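Local coordinates for protein parahox neighbor (Phaeodactylum tricornutum CCAP 1055/1, PDB 5Z5M) that probably catalyses the last two steps from 5-hydroxyisourate to (S)-allantoin in urate degradation, joining a hydroxyisourate hydrolase and an OHCU decarboxylase in one chain, at residues 47-51 / 276-280. Numbering follows the deposited sequence.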
ATOM      1  N   GLU A  47      19.274  30.790   5.955  1.00 11.72           N
ATOM      2  CA  GLU A  47      20.463  30.185   5.363  1.00 11.96           C
ATOM      3  C   GLU A  47      20.199  29.510   4.018  1.00 17.00           C
ATOM      4  O   GLU A  47      21.127  29.299   3.239  1.00 17.40           O
ATOM      5  CB  GLU A  47      21.071  29.168   6.332  1.00 16.23           C
ATOM      6  CG  GLU A  47      21.606  29.769   7.625  1.00 17.83           C
ATOM      7  CD  GLU A  47      22.331  28.742   8.490  1.00 29.05           C
ATOM      8  OE1 GLU A  47      22.307  27.542   8.143  1.00 33.23           O
ATOM      9  OE2 GLU A  47      22.924  29.133   9.517  1.00 38.58           O
ATOM     10  N   THR A  48      18.943  29.166   3.747  1.00 10.64           N
ATOM     11  CA  THR A  48      18.609  28.435   2.527  1.00  9.73           C
ATOM     12  C   THR A  48      17.464  29.101   1.765  1.00 16.13           C
ATOM     13  O   THR A  48      16.781  29.980   2.289  1.00  9.70           O
ATOM     14  CB  THR A  48      18.209  26.976   2.833  1.00 12.82           C
ATOM     15  OG1 THR A  48      17.034  26.966   3.655  1.00 12.00           O
ATOM     16  CG2 THR A  48      19.335  26.236   3.539  1.00 20.16           C
ATOM     17  N   ILE A  49      17.249  28.680   0.524  1.00 15.74           N
ATOM     18  CA  ILE A  49      16.164  29.257  -0.255  1.00 10.00           C
ATOM     19  C   ILE A  49      14.819  28.815   0.335  1.00  6.98           C
ATOM     20  O   ILE A  49      13.843  29.568   0.300  1.00 11.29           O
ATOM     21  CB  ILE A  49      16.274  28.887  -1.755  1.00 13.60           C
ATOM     22  CG1 ILE A  49      15.255  29.682  -2.579  1.00 22.35           C
ATOM     23  CG2 ILE A  49      16.126  27.392  -1.967  1.00 17.25           C
ATOM     24  CD1 ILE A  49      15.381  29.476  -4.069  1.00 24.77           C
ATOM     25  N   SER A  50      14.785  27.622   0.925  1.00  8.09           N
ATOM     26  CA  SER A  50      13.586  27.147   1.617  1.00 10.97           C
ATOM     27  C   SER A  50      13.191  28.083   2.749  1.00  9.21           C
ATOM     28  O   SER A  50      12.028  28.468   2.879  1.00  6.61           O
ATOM     29  CB  SER A  50      13.798  25.741   2.179  1.00 12.76           C
ATOM     30  OG  SER A  50      13.897  24.787   1.145  1.00 17.70           O
ATOM     31  N   GLN A  51      14.171  28.441   3.574  1.00  9.97           N
ATOM     32  CA  GLN A  51      13.925  29.325   4.704  1.00  9.71           C
ATOM     33  C   GLN A  51      13.507  30.721   4.248  1.00  6.89           C
ATOM     34  O   GLN A  51      12.680  31.372   4.889  1.00  6.57           O
ATOM     35  CB  GLN A  51      15.170  29.402   5.591  1.00 11.36           C
ATOM     36  CG  GLN A  51      15.450  28.112   6.350  1.00 15.25           C
ATOM     37  CD  GLN A  51      16.801  28.113   7.035  1.00 20.11           C
ATOM     38  OE1 GLN A  51      17.633  28.982   6.788  1.00 15.23           O
ATOM     39  NE2 GLN A  51      17.027  27.133   7.899  1.00 25.89           N
ATOM     40  N   ASP A 276      10.568  19.094  -6.203  1.00  6.75           N
ATOM     41  CA  ASP A 276      10.137  20.488  -6.152  1.00  8.81           C
ATOM     42  C   ASP A 276      11.084  21.401  -5.361  1.00  9.05           C
ATOM     43  O   ASP A 276      11.033  22.617  -5.510  1.00 11.10           O
ATOM     44  CB  ASP A 276       8.733  20.571  -5.554  1.00  8.02           C
ATOM     45  CG  ASP A 276       8.166  21.983  -5.581  1.00 20.67           C
ATOM     46  OD1 ASP A 276       7.966  22.528  -6.689  1.00 18.54           O
ATOM     47  OD2 ASP A 276       7.930  22.552  -4.493  1.00 20.51           O
ATOM     48  N   ASN A 277      11.943  20.826  -4.527  1.00  7.14           N
ATOM     49  CA  ASN A 277      12.777  21.635  -3.632  1.00  8.93           C
ATOM     50  C   ASN A 277      14.197  21.077  -3.511  1.00 10.76           C
ATOM     51  O   ASN A 277      14.408  20.026  -2.914  1.00 11.37           O
ATOM     52  CB  ASN A 277      12.117  21.737  -2.245  1.00 12.13           C
ATOM     53  CG  ASN A 277      12.878  22.655  -1.284  1.00 11.65           C
ATOM     54  OD1 ASN A 277      14.036  22.989  -1.508  1.00 16.35           O
ATOM     55  ND2 ASN A 277      12.214  23.064  -0.207  1.00 10.96           N
ATOM     56  N   PRO A 278      15.181  21.809  -4.053  1.00 11.36           N
ATOM     57  CA  PRO A 278      16.574  21.349  -4.109  1.00 18.62           C
ATOM     58  C   PRO A 278      17.270  21.287  -2.744  1.00  9.77           C
ATOM     59  O   PRO A 278      18.364  20.728  -2.668  1.00  8.05           O
ATOM     60  CB  PRO A 278      17.245  22.384  -5.017  1.00 17.82           C
ATOM     61  CG  PRO A 278      16.403  23.605  -4.907  1.00 15.65           C
ATOM     62  CD  PRO A 278      15.002  23.136  -4.668  1.00 14.98           C
ATOM     63  N   ASP A 279      16.653  21.861  -1.709  1.00 11.02           N
ATOM     64  CA  ASP A 279      17.156  21.779  -0.335  1.00 13.64           C
ATOM     65  C   ASP A 279      16.830  20.457   0.354  1.00 13.68           C
ATOM     66  O   ASP A 279      17.514  20.057   1.300  1.00 17.00           O
ATOM     67  CB  ASP A 279      16.576  22.908   0.526  1.00 11.58           C
ATOM     68  CG  ASP A 279      17.153  24.270   0.194  1.00 18.40           C
ATOM     69  OD1 ASP A 279      18.345  24.350  -0.186  1.00 16.55           O
ATOM     70  OD2 ASP A 279      16.412  25.266   0.348  1.00 21.40           O
ATOM     71  N   ASP A 280      15.770  19.794  -0.105  1.00 13.69           N
ATOM     72  CA  ASP A 280      15.188  18.671   0.632  1.00  8.82           C
ATOM     73  C   ASP A 280      15.845  17.325   0.372  1.00 12.85           C
ATOM     74  O   ASP A 280      16.431  17.096  -0.685  1.00 10.80           O
ATOM     75  CB  ASP A 280      13.694  18.540   0.313  1.00 16.28           C
ATOM     76  CG  ASP A 280      12.850  19.585   1.011  1.00 30.13           C
ATOM     77  OD1 ASP A 280      13.372  20.273   1.914  1.00 22.80           O
ATOM     78  OD2 ASP A 280      11.658  19.710   0.660  1.00 33.32           O
TER
HETATM   79  O   HOH W   1      19.359  26.987  -0.477  1.00 20.70           O
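Thr48 meets Asp279 where helix 49-61 begins: its CB lies 3.5 Å from Asp279 OD2. Thr48 is the N-cap residue, and its OG1 accepts from Gln51 N; Gln51 OE1 in turn takes a weak bond from Thr48 N, forming a capping box, while a shorter, straighter bond from Glu47 N holds the same oxygen. Ile49 follows, crossing the aspartate at about a right angle with its CG2 branch 3.2 Å from Asp279 OD2; Trp167 and Leu171 of helix 151-173 also touch this side chain. The backbone N of Ile49 reaches Asp279 OD1 through a water, which accepts from the amide and donates to the carboxylate.

Ser50 makes the direct polar link. Its N (2.9 Å) and its OG (2.7 Å) both donate to Asp279 OD2, the hydroxyl arriving at the anti lone pair. With OG anti to the carbonyl carbon (chi1 -69°), the hydroxyl stays beside its own amide, and the two donors converge on one oxygen. Ser50 OG also accepts from Asn277 ND2 at 2.8 Å and lies almost in the plane of the Asn277 amide, while Asn277 OD1 receives Asp279 N from above its carbonyl plane in an Asx turn. Replacing Asp279 with an alanine would probably leave the amide and hydroxyl of Ser50 without their shared acceptor and the bridging water without its carboxylate mate.

The contact joins the transthyretin-family part to the decarboxylase part: a carboxylate of the former meets two first-turn helix amides of the latter, one directly and one through water, so the helix's positive end probably stabilises the negative charge of Asp279.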